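Long-range contacts in peptide ABC transporter, peptide-binding protein (Thermus thermophilus, PDB 2D5W), which binds oligopeptides and probably hands them to a membrane ABC transporter for uptake into the cell: residues A[479-485]-A[511-516]; A[361-367]-A[531-536]; A[78-83]-A[143-149]. All blocks are in the same frame, centred on the assembly; numbering follows the deposited sequence.

Contact 1 (A[479-485]-A[511-516])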
loop_
_atom_site.group_PDB
_atom_site.type_symbol
_atom_site.label_atom_id
_atom_site.label_comp_id
_atom_site.label_asym_id
_atom_site.label_seq_id
_atom_site.Cartn_x
_atom_site.Cartn_y
_atom_site.Cartn_z
ATOM N N PHE A 479 6.730 5.589 10.343
ATOM C CA PHE A 479 7.942 6.058 10.993
ATOM C C PHE A 479 7.940 6.049 12.509
ATOM O O PHE A 479 8.831 6.617 13.135
ATOM C CB PHE A 479 8.291 7.445 10.453
ATOM C CG PHE A 479 8.567 7.436 8.983
ATOM C CD1 PHE A 479 7.613 7.867 8.069
ATOM C CD2 PHE A 479 9.754 6.893 8.504
ATOM C CE1 PHE A 479 7.838 7.748 6.700
ATOM C CE2 PHE A 479 9.986 6.771 7.142
ATOM C CZ PHE A 479 9.025 7.198 6.239
ATOM N N GLN A 480 6.953 5.397 13.108
ATOM C CA GLN A 480 6.906 5.308 14.560
ATOM C C GLN A 480 7.712 4.106 15.008
ATOM O O GLN A 480 7.744 3.077 14.328
ATOM C CB GLN A 480 5.484 5.084 15.063
ATOM C CG GLN A 480 4.530 6.229 14.902
ATOM C CD GLN A 480 3.153 5.862 15.405
ATOM O OE1 GLN A 480 2.632 4.798 15.076
ATOM N NE2 GLN A 480 2.554 6.738 16.201
ATOM N N TYR A 481 8.376 4.229 16.148
ATOM C CA TYR A 481 9.089 3.090 16.693
ATOM C C TYR A 481 8.018 2.364 17.503
ATOM O O TYR A 481 7.863 1.146 17.413
ATOM C CB TYR A 481 10.226 3.531 17.613
ATOM C CG TYR A 481 10.713 2.415 18.508
ATOM C CD1 TYR A 481 11.395 1.315 17.984
ATOM C CD2 TYR A 481 10.447 2.435 19.876
ATOM C CE1 TYR A 481 11.799 0.260 18.808
ATOM C CE2 TYR A 481 10.843 1.390 20.704
ATOM C CZ TYR A 481 11.516 0.308 20.165
ATOM O OH TYR A 481 11.911 -0.725 20.984
ATOM N N LYS A 482 7.258 3.134 18.274
ATOM C CA LYS A 482 6.195 2.580 19.099
ATOM C C LYS A 482 5.026 3.547 19.215
ATOM O O LYS A 482 5.218 4.760 19.312
ATOM C CB LYS A 482 6.732 2.275 20.500
ATOM C CG LYS A 482 5.692 1.739 21.476
ATOM C CD LYS A 482 6.248 1.656 22.892
ATOM C CE LYS A 482 7.472 0.756 22.966
ATOM N NZ LYS A 482 8.039 0.708 24.342
ATOM N N ASN A 483 3.809 3.016 19.178
ATOM C CA ASN A 483 2.638 3.859 19.358
ATOM C C ASN A 483 2.465 3.866 20.873
ATOM O O ASN A 483 2.315 2.810 21.494
ATOM C CB ASN A 483 1.404 3.262 18.684
ATOM C CG ASN A 483 0.174 4.123 18.879
ATOM O OD1 ASN A 483 -0.290 4.305 20.004
ATOM N ND2 ASN A 483 -0.351 4.670 17.790
ATOM N N LEU A 484 2.503 5.053 21.464
ATOM C CA LEU A 484 2.407 5.187 22.914
ATOM C C LEU A 484 1.045 4.894 23.531
ATOM O O LEU A 484 0.941 4.701 24.742
ATOM C CB LEU A 484 2.873 6.583 23.334
ATOM C CG LEU A 484 4.279 6.962 22.860
ATOM C CD1 LEU A 484 4.661 8.312 23.443
ATOM C CD2 LEU A 484 5.279 5.897 23.284
ATOM N N ASN A 485 0.003 4.854 22.713
ATOM C CA ASN A 485 -1.329 4.582 23.236
ATOM C C ASN A 485 -1.554 3.100 23.476
ATOM O O ASN A 485 -2.309 2.717 24.368
ATOM C CB ASN A 485 -2.394 5.095 22.270
ATOM C CG ASN A 485 -2.178 6.534 21.893
ATOM O OD1 ASN A 485 -1.855 7.364 22.742
ATOM N ND2 ASN A 485 -2.364 6.846 20.619
ATOM N N PHE A 511 8.888 12.094 17.983
ATOM C CA PHE A 511 8.022 11.836 16.837
ATOM C C PHE A 511 6.901 10.888 17.281
ATOM O O PHE A 511 5.732 11.094 16.951
ATOM C CB PHE A 511 8.824 11.188 15.707
ATOM C CG PHE A 511 8.015 10.897 14.472
ATOM C CD1 PHE A 511 7.900 11.838 13.451
ATOM C CD2 PHE A 511 7.365 9.677 14.332
ATOM C CE1 PHE A 511 7.151 11.567 12.306
ATOM C CE2 PHE A 511 6.613 9.393 13.196
ATOM C CZ PHE A 511 6.507 10.340 12.181
ATOM N N ASP A 512 7.262 9.849 18.033
ATOM C CA ASP A 512 6.267 8.889 18.510
ATOM C C ASP A 512 5.243 9.555 19.419
ATOM O O ASP A 512 4.051 9.262 19.343
ATOM C CB ASP A 512 6.936 7.732 19.262
ATOM C CG ASP A 512 7.691 6.790 18.342
ATOM O OD1 ASP A 512 7.652 6.994 17.111
ATOM O OD2 ASP A 512 8.322 5.840 18.845
ATOM N N ARG A 513 5.704 10.455 20.280
ATOM C CA ARG A 513 4.801 11.142 21.193
ATOM C C ARG A 513 3.810 12.023 20.442
ATOM O O ARG A 513 2.607 11.995 20.709
ATOM C CB ARG A 513 5.601 11.998 22.175
ATOM C CG ARG A 513 4.783 12.528 23.338
ATOM C CD ARG A 513 5.627 13.372 24.284
ATOM N NE ARG A 513 6.822 12.666 24.744
ATOM C CZ ARG A 513 7.974 12.630 24.081
ATOM N NH1 ARG A 513 9.006 11.958 24.575
ATOM N NH2 ARG A 513 8.103 13.278 22.931
ATOM N N LEU A 514 4.317 12.805 19.497
ATOM C CA LEU A 514 3.481 13.705 18.715
ATOM C C LEU A 514 2.432 12.972 17.889
ATOM O O LEU A 514 1.257 13.337 17.913
ATOM C CB LEU A 514 4.354 14.565 17.798
ATOM C CG LEU A 514 5.225 15.611 18.501
ATOM C CD1 LEU A 514 6.299 16.100 17.539
ATOM C CD2 LEU A 514 4.367 16.770 18.992
ATOM N N THR A 515 2.856 11.942 17.162
ATOM C CA THR A 515 1.933 11.184 16.323
ATOM C C THR A 515 0.941 10.353 17.134
ATOM O O THR A 515 -0.214 10.209 16.736
ATOM C CB THR A 515 2.695 10.271 15.323
ATOM O OG1 THR A 515 3.631 9.448 16.029
ATOM C CG2 THR A 515 3.442 11.115 14.294
ATOM N N SER A 516 1.381 9.813 18.267
ATOM C CA SER A 516 0.486 9.027 19.109
ATOM C C SER A 516 -0.611 9.919 19.678
ATOM O O SER A 516 -1.746 9.484 19.849
ATOM C CB SER A 516 1.255 8.362 20.253
ATOM O OG SER A 516 2.155 7.390 19.753
HETATM O O HOH W 1 10.039 7.127 15.718
HETATM O O HOH W 2 -0.158 7.345 15.738
#
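Ser516 and Asp512, one helical turn apart on helix 509-518, have the largest buried areas (82 and 80 Å²), followed by Leu484 (60 Å²), which covers the outer edge. Asp512 presents its carboxylate to consecutive backbone amides of the loop: Tyr481 N donates to OD1 at 3.0 Å, with a weak second bond to OD2 at 3.1 Å, and Lys482 N donates to OD2 at 3.0 Å. N-H...acceptor angles of 154° and 156° support the two stronger bonds. Ser516 works both ways. Its OG gives its proton to Asp512 O in the preceding turn (2.7 Å) and accepts from Leu484 N at 2.9 Å and 161°, while its backbone O receives Asn485 ND2 at 2.8 Å and a nearly straight 171°. The Thr515 hydroxyl is used in the same way: OG1 donates to Phe511 O (2.8 Å) and accepts Gln480 NE2 (2.9 Å), so both hydroxyls stay satisfied within the helix while holding the loop. Leu484 points its CB toward the helix and lays CD1 against Arg513 CA at 3.6 Å. At the other end, Phe479 CB meets Phe511 CE2 at 3.8 Å; both rings also meet Trp355. Within the loop an Asx turn forms, with Asn485 N donating to Asn483 OD1 (2.8 Å), and Asn485 ND2 has a further partner in Tyr145 OH. What results is an irregular loop docked on a helix through polar side chains: successive loop amides taken up by a helical carboxylate, and serine and threonine hydroxyls bonded back to the helix, within the family 5 solute-binding fold.

Contact 2 (A[361-367]-A[531-536])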
loop_
_atom_site.group_PDB
_atom_site.type_symbol
_atom_site.label_atom_id
_atom_site.label_comp_id
_atom_site.label_asym_id
_atom_site.label_seq_id
_atom_site.Cartn_x
_atom_site.Cartn_y
_atom_site.Cartn_z
ATOM N N PRO A 361 -4.824 17.038 3.983
ATOM C CA PRO A 361 -4.651 18.326 4.667
ATOM C C PRO A 361 -3.571 18.370 5.748
ATOM O O PRO A 361 -3.179 19.451 6.189
ATOM C CB PRO A 361 -6.048 18.620 5.218
ATOM C CG PRO A 361 -6.629 17.264 5.421
ATOM C CD PRO A 361 -6.190 16.523 4.176
ATOM N N LEU A 362 -3.090 17.208 6.176
ATOM C CA LEU A 362 -2.042 17.159 7.192
ATOM C C LEU A 362 -0.673 17.545 6.618
ATOM O O LEU A 362 0.263 17.811 7.365
ATOM C CB LEU A 362 -1.964 15.758 7.806
ATOM C CG LEU A 362 -3.200 15.310 8.592
ATOM C CD1 LEU A 362 -3.054 13.843 8.967
ATOM C CD2 LEU A 362 -3.369 16.176 9.838
ATOM N N PHE A 363 -0.567 17.561 5.292
ATOM C CA PHE A 363 0.669 17.918 4.596
ATOM C C PHE A 363 1.268 19.227 5.116
ATOM O O PHE A 363 0.571 20.233 5.225
ATOM C CB PHE A 363 0.374 18.040 3.096
ATOM C CG PHE A 363 1.453 18.733 2.304
ATOM C CD1 PHE A 363 2.682 18.120 2.069
ATOM C CD2 PHE A 363 1.223 19.996 1.764
ATOM C CE1 PHE A 363 3.661 18.757 1.304
ATOM C CE2 PHE A 363 2.192 20.637 1.002
ATOM C CZ PHE A 363 3.413 20.017 0.771
ATOM N N ASN A 364 2.561 19.207 5.436
ATOM C CA ASN A 364 3.252 20.404 5.918
ATOM C C ASN A 364 4.217 20.896 4.839
ATOM O O ASN A 364 5.236 20.267 4.574
ATOM C CB ASN A 364 4.041 20.101 7.196
ATOM C CG ASN A 364 4.685 21.346 7.789
ATOM O OD1 ASN A 364 4.707 22.405 7.158
ATOM N ND2 ASN A 364 5.218 21.221 8.997
ATOM N N PRO A 365 3.909 22.037 4.206
ATOM C CA PRO A 365 4.763 22.594 3.152
ATOM C C PRO A 365 5.980 23.362 3.659
ATOM O O PRO A 365 6.820 23.787 2.865
ATOM C CB PRO A 365 3.806 23.510 2.402
ATOM C CG PRO A 365 2.986 24.076 3.522
ATOM C CD PRO A 365 2.687 22.848 4.372
ATOM N N ASN A 366 6.087 23.511 4.976
ATOM C CA ASN A 366 7.163 24.298 5.572
ATOM C C ASN A 366 8.374 23.578 6.160
ATOM O O ASN A 366 9.234 24.226 6.759
ATOM C CB ASN A 366 6.560 25.198 6.655
ATOM C CG ASN A 366 5.380 26.005 6.151
ATOM O OD1 ASN A 366 4.407 26.216 6.875
ATOM N ND2 ASN A 366 5.462 26.468 4.909
ATOM N N VAL A 367 8.467 22.262 5.999
ATOM C CA VAL A 367 9.603 21.537 6.566
ATOM C C VAL A 367 10.921 21.852 5.864
ATOM O O VAL A 367 10.941 22.382 4.752
ATOM C CB VAL A 367 9.379 20.004 6.533
ATOM C CG1 VAL A 367 8.057 19.660 7.198
ATOM C CG2 VAL A 367 9.423 19.494 5.096
ATOM N N PHE A 531 0.820 16.993 13.695
ATOM C CA PHE A 531 1.433 16.320 12.556
ATOM C C PHE A 531 2.470 17.219 11.879
ATOM O O PHE A 531 3.459 16.728 11.333
ATOM C CB PHE A 531 0.362 15.897 11.549
ATOM C CG PHE A 531 -0.123 14.486 11.737
ATOM C CD1 PHE A 531 0.649 13.408 11.307
ATOM C CD2 PHE A 531 -1.349 14.233 12.345
ATOM C CE1 PHE A 531 0.204 12.098 11.479
ATOM C CE2 PHE A 531 -1.802 12.923 12.521
ATOM C CZ PHE A 531 -1.023 11.856 12.087
ATOM N N TRP A 532 2.249 18.531 11.911
ATOM C CA TRP A 532 3.200 19.455 11.303
ATOM C C TRP A 532 4.504 19.441 12.085
ATOM O O TRP A 532 5.588 19.456 11.500
ATOM C CB TRP A 532 2.612 20.869 11.243
ATOM C CG TRP A 532 1.793 21.103 10.006
ATOM C CD1 TRP A 532 1.075 20.169 9.308
ATOM C CD2 TRP A 532 1.613 22.344 9.314
ATOM N NE1 TRP A 532 0.467 20.752 8.224
ATOM C CE2 TRP A 532 0.777 22.087 8.205
ATOM C CE3 TRP A 532 2.078 23.651 9.523
ATOM C CZ2 TRP A 532 0.396 23.087 7.305
ATOM C CZ3 TRP A 532 1.699 24.646 8.625
ATOM C CH2 TRP A 532 0.866 24.357 7.531
ATOM N N ARG A 533 4.406 19.393 13.409
ATOM C CA ARG A 533 5.600 19.353 14.242
ATOM C C ARG A 533 6.328 18.033 14.002
ATOM O O ARG A 533 7.554 17.997 13.934
ATOM C CB ARG A 533 5.226 19.503 15.722
ATOM C CG ARG A 533 4.233 20.633 15.990
ATOM C CD ARG A 533 4.550 21.871 15.159
ATOM N NE ARG A 533 3.370 22.710 14.957
ATOM C CZ ARG A 533 3.313 23.723 14.099
ATOM N NH1 ARG A 533 2.198 24.433 13.981
ATOM N NH2 ARG A 533 4.367 24.025 13.352
ATOM N N ALA A 534 5.570 16.948 13.861
ATOM C CA ALA A 534 6.171 15.643 13.607
ATOM C C ALA A 534 6.925 15.656 12.275
ATOM O O ALA A 534 8.012 15.085 12.162
ATOM C CB ALA A 534 5.097 14.560 13.592
ATOM N N GLN A 535 6.353 16.311 11.270
ATOM C CA GLN A 535 6.998 16.384 9.961
ATOM C C GLN A 535 8.278 17.220 10.000
ATOM O O GLN A 535 9.222 16.944 9.262
ATOM C CB GLN A 535 6.021 16.931 8.916
ATOM C CG GLN A 535 4.908 15.945 8.564
ATOM C CD GLN A 535 3.836 16.549 7.675
ATOM O OE1 GLN A 535 4.006 16.682 6.461
ATOM N NE2 GLN A 535 2.721 16.932 8.286
ATOM N N GLU A 536 8.313 18.234 10.862
ATOM C CA GLU A 536 9.507 19.068 10.992
ATOM C C GLU A 536 10.659 18.205 11.514
ATOM O O GLU A 536 11.781 18.276 11.008
ATOM C CB GLU A 536 9.252 20.231 11.957
ATOM C CG GLU A 536 8.339 21.326 11.419
ATOM C CD GLU A 536 9.058 22.316 10.510
ATOM O OE1 GLU A 536 8.391 23.235 9.990
ATOM O OE2 GLU A 536 10.286 22.185 10.319
HETATM O O HOH W 3 5.936 23.549 10.590
HETATM O O HOH W 4 9.228 25.739 9.202
#
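Direct hydrogen bonds from Gln535 and Asn364 tie the loop 361-367 to helix 524-541. Gln535 supplies both ends of its amide: NE2 donates to Leu362 O (2.8 Å, 157°) and OE1 accepts from Asn364 N (3.1 Å, 144°), OE1 being also bonded to Thr354. Asn364 ND2 returns a bond to Trp532 O (3.1 Å), while its OD1 accepts Asn366 N at 2.8 Å, closing an Asx turn. Two waters extend the polar layer: one joins Asn364 ND2 (2.9 Å) to Glu536 OE1 (2.5 Å), the other Asn366 O (2.9 Å) to the same OE1 (2.8 Å). CH-pi contacts are well centred, with Asn364 CB 3.6 Å from the five-membered ring centroid of Trp532, 8° off the normal, and Leu362 CD1 3.9 Å from the centroid of the Phe531 ring, 15° off its normal. Pro365 CD adds apolar packing on Trp532 CZ2 (3.7 Å). The loop, which leads from helix 337-345 to helix 374-383, thus covers one flank of helix 524-541, whose Ala534 packs on Phe511 and Thr515 of helix 509-518.

Contact 3 (A[78-83]-A[143-149]); sequences KKRLEM and PAYYYDT
Segment 78-83 is an extended strand, phi between -101° and -134° and psi between 112° and 164°. Segment 143-149 enters through a cis peptide bond before Pro143, stays extended over Pro143 (-73/152), Ala144 (-83/144) and Tyr145, then folds into a type I beta turn from Tyr145 to Asp148, with Asp148 N bonded to Tyr145 O at 3.2 Å. Lys79 CA lies 5.4 Å from Pro143 CA, and Arg80 CA 5.4 Å from Ala144 CA; further on the segments diverge, Met83 CA being 8.1 Å from Thr149 CA. Ala144 N donates to Lys79 O (2.9 Å, 150°), Pro143 CA makes a CA-H...O contact to the same Lys79 O (3.3 Å), and a water links Lys79 N and Ala144 O at 2.8 Å each. These links prolong the antiparallel ladder in which Leu81 pairs with Phe141 and Met83 with Leu139, inside a four-stranded sheet. Leu81 (t, p) points toward the loop: CB meets Ala144 CB at 3.6 Å, and CD2 reaches Asp148 CB and Thr149 CG2, both 3.9 Å. Met83 (t, t, m) brings CE to Thr149 CA at 3.8 Å. Asp148 OD1 accepts Tyr145 N (2.8 Å, 178°) and forms a salt bridge with Arg126. Arg80, pointing away, bridges Glu82 (NE to OE1, 3.0 Å) and Glu142.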
loop_
_atom_site.group_PDB
_atom_site.type_symbol
_atom_site.label_atom_id
_atom_site.label_comp_id
_atom_site.label_asym_id
_atom_site.label_seq_id
_atom_site.Cartn_x
_atom_site.Cartn_y
_atom_site.Cartn_z
ATOM N N LYS A 78 -9.619 10.778 26.233
ATOM C CA LYS A 78 -9.658 9.621 25.345
ATOM C C LYS A 78 -11.091 9.117 25.222
ATOM O O LYS A 78 -11.936 9.402 26.076
ATOM C CB LYS A 78 -8.719 8.525 25.857
ATOM C CG LYS A 78 -7.246 8.922 25.757
ATOM C CD LYS A 78 -6.317 7.804 26.196
ATOM C CE LYS A 78 -4.859 8.211 26.035
ATOM N NZ LYS A 78 -3.923 7.130 26.454
ATOM N N LYS A 79 -11.359 8.364 24.161
ATOM C CA LYS A 79 -12.704 7.876 23.901
ATOM C C LYS A 79 -12.780 6.410 23.519
ATOM O O LYS A 79 -11.786 5.781 23.148
ATOM C CB LYS A 79 -13.322 8.675 22.753
ATOM C CG LYS A 79 -13.228 10.181 22.888
ATOM C CD LYS A 79 -13.540 10.853 21.556
ATOM C CE LYS A 79 -13.556 12.365 21.678
ATOM N NZ LYS A 79 -12.259 12.888 22.181
ATOM N N ARG A 80 -14.000 5.891 23.603
ATOM C CA ARG A 80 -14.319 4.528 23.220
ATOM C C ARG A 80 -15.335 4.725 22.104
ATOM O O ARG A 80 -16.298 5.478 22.263
ATOM C CB ARG A 80 -14.980 3.778 24.376
ATOM C CG ARG A 80 -15.498 2.387 24.025
ATOM C CD ARG A 80 -16.462 1.900 25.103
ATOM N NE ARG A 80 -17.005 0.570 24.842
ATOM C CZ ARG A 80 -16.362 -0.568 25.084
ATOM N NH1 ARG A 80 -15.140 -0.548 25.598
ATOM N NH2 ARG A 80 -16.946 -1.729 24.818
ATOM N N LEU A 81 -15.100 4.087 20.965
ATOM C CA LEU A 81 -16.027 4.189 19.850
ATOM C C LEU A 81 -16.622 2.821 19.569
ATOM O O LEU A 81 -15.894 1.830 19.474
ATOM C CB LEU A 81 -15.322 4.681 18.582
ATOM C CG LEU A 81 -16.165 4.542 17.306
ATOM C CD1 LEU A 81 -17.348 5.502 17.356
ATOM C CD2 LEU A 81 -15.305 4.818 16.084
ATOM N N GLU A 82 -17.946 2.769 19.462
ATOM C CA GLU A 82 -18.640 1.529 19.130
ATOM C C GLU A 82 -19.341 1.783 17.806
ATOM O O GLU A 82 -19.971 2.824 17.609
ATOM C CB GLU A 82 -19.650 1.139 20.215
ATOM C CG GLU A 82 -18.991 0.701 21.516
ATOM C CD GLU A 82 -19.931 -0.052 22.440
ATOM O OE1 GLU A 82 -19.475 -0.472 23.525
ATOM O OE2 GLU A 82 -21.116 -0.227 22.086
ATOM N N MET A 83 -19.215 0.824 16.896
ATOM C CA MET A 83 -19.795 0.934 15.568
ATOM C C MET A 83 -20.630 -0.299 15.226
ATOM O O MET A 83 -20.085 -1.389 15.047
ATOM C CB MET A 83 -18.662 1.093 14.558
ATOM C CG MET A 83 -19.089 1.105 13.113
ATOM S SD MET A 83 -17.644 1.040 12.052
ATOM C CE MET A 83 -17.091 2.663 12.275
ATOM N N PRO A 143 -8.363 2.993 22.824
ATOM C CA PRO A 143 -8.914 4.324 22.558
ATOM C C PRO A 143 -9.242 4.496 21.078
ATOM O O PRO A 143 -8.612 3.873 20.220
ATOM C CB PRO A 143 -7.793 5.253 23.012
ATOM C CG PRO A 143 -6.571 4.478 22.638
ATOM C CD PRO A 143 -6.914 3.072 23.091
ATOM N N ALA A 144 -10.222 5.340 20.785
ATOM C CA ALA A 144 -10.626 5.588 19.410
ATOM C C ALA A 144 -9.714 6.618 18.756
ATOM O O ALA A 144 -9.256 7.560 19.412
ATOM C CB ALA A 144 -12.068 6.076 19.374
ATOM N N TYR A 145 -9.449 6.425 17.466
ATOM C CA TYR A 145 -8.621 7.342 16.691
ATOM C C TYR A 145 -9.536 8.115 15.749
ATOM O O TYR A 145 -10.626 7.651 15.411
ATOM C CB TYR A 145 -7.562 6.588 15.884
ATOM C CG TYR A 145 -6.422 6.011 16.700
ATOM C CD1 TYR A 145 -5.353 5.368 16.074
ATOM C CD2 TYR A 145 -6.403 6.108 18.094
ATOM C CE1 TYR A 145 -4.297 4.839 16.813
ATOM C CE2 TYR A 145 -5.354 5.579 18.839
ATOM C CZ TYR A 145 -4.306 4.947 18.195
ATOM O OH TYR A 145 -3.275 4.429 18.947
ATOM N N TYR A 146 -9.083 9.284 15.310
ATOM C CA TYR A 146 -9.884 10.145 14.451
ATOM C C TYR A 146 -10.349 9.532 13.137
ATOM O O TYR A 146 -11.348 9.972 12.570
ATOM C CB TYR A 146 -9.116 11.441 14.159
ATOM C CG TYR A 146 -8.063 11.322 13.076
ATOM C CD1 TYR A 146 -8.344 11.697 11.763
ATOM C CD2 TYR A 146 -6.792 10.826 13.362
ATOM C CE1 TYR A 146 -7.386 11.580 10.759
ATOM C CE2 TYR A 146 -5.826 10.704 12.363
ATOM C CZ TYR A 146 -6.132 11.082 11.068
ATOM O OH TYR A 146 -5.190 10.951 10.071
ATOM N N TYR A 147 -9.637 8.514 12.663
ATOM C CA TYR A 147 -9.962 7.882 11.387
ATOM C C TYR A 147 -10.681 6.539 11.447
ATOM O O TYR A 147 -10.880 5.904 10.412
ATOM C CB TYR A 147 -8.679 7.715 10.565
ATOM C CG TYR A 147 -7.583 6.890 11.227
ATOM C CD1 TYR A 147 -7.828 5.597 11.694
ATOM C CD2 TYR A 147 -6.282 7.380 11.317
ATOM C CE1 TYR A 147 -6.803 4.813 12.226
ATOM C CE2 TYR A 147 -5.250 6.605 11.844
ATOM C CZ TYR A 147 -5.516 5.323 12.295
ATOM O OH TYR A 147 -4.501 4.541 12.794
ATOM N N ASP A 148 -11.088 6.103 12.632
ATOM C CA ASP A 148 -11.731 4.797 12.753
ATOM C C ASP A 148 -13.026 4.580 11.965
ATOM O O ASP A 148 -13.368 3.437 11.652
ATOM C CB ASP A 148 -11.931 4.460 14.231
ATOM C CG ASP A 148 -10.620 4.127 14.934
ATOM O OD1 ASP A 148 -10.576 4.190 16.178
ATOM O OD2 ASP A 148 -9.632 3.788 14.242
ATOM N N THR A 149 -13.738 5.652 11.632
ATOM C CA THR A 149 -14.976 5.502 10.866
ATOM C C THR A 149 -14.731 5.585 9.362
ATOM O O THR A 149 -15.656 5.396 8.572
ATOM C CB THR A 149 -16.026 6.575 11.236
ATOM O OG1 THR A 149 -15.521 7.876 10.916
ATOM C CG2 THR A 149 -16.368 6.505 12.717
HETATM O O HOH W 5 -9.609 8.499 22.027
#

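Contact 3 closes first along the chain, by residue 149; contact 2 opens at 361 and closes at 536, and both segments of contact 1 fall between those limits. Contacts 1 and 2 have centres about 15 Å apart and lie on successive helices, contact 1 on 509-518 and contact 2 on 524-541, which touch where Phe511 CD1 lies 3.5 Å from Ala534 O. Contact 3 joins strand 78-86 of the four-stranded antiparallel sheet to the loop after strand 136-141; its centre is about 17 Å from that of contact 1 and 23 Å from that of contact 2. Through Tyr145 OH, 3.1 Å from Asn485 ND2, and Tyr146 OH, 3.8 Å from Leu362 CD1, loop 143-149 touches loops 479-485 and 361-367, linking the sheet side to the two helices.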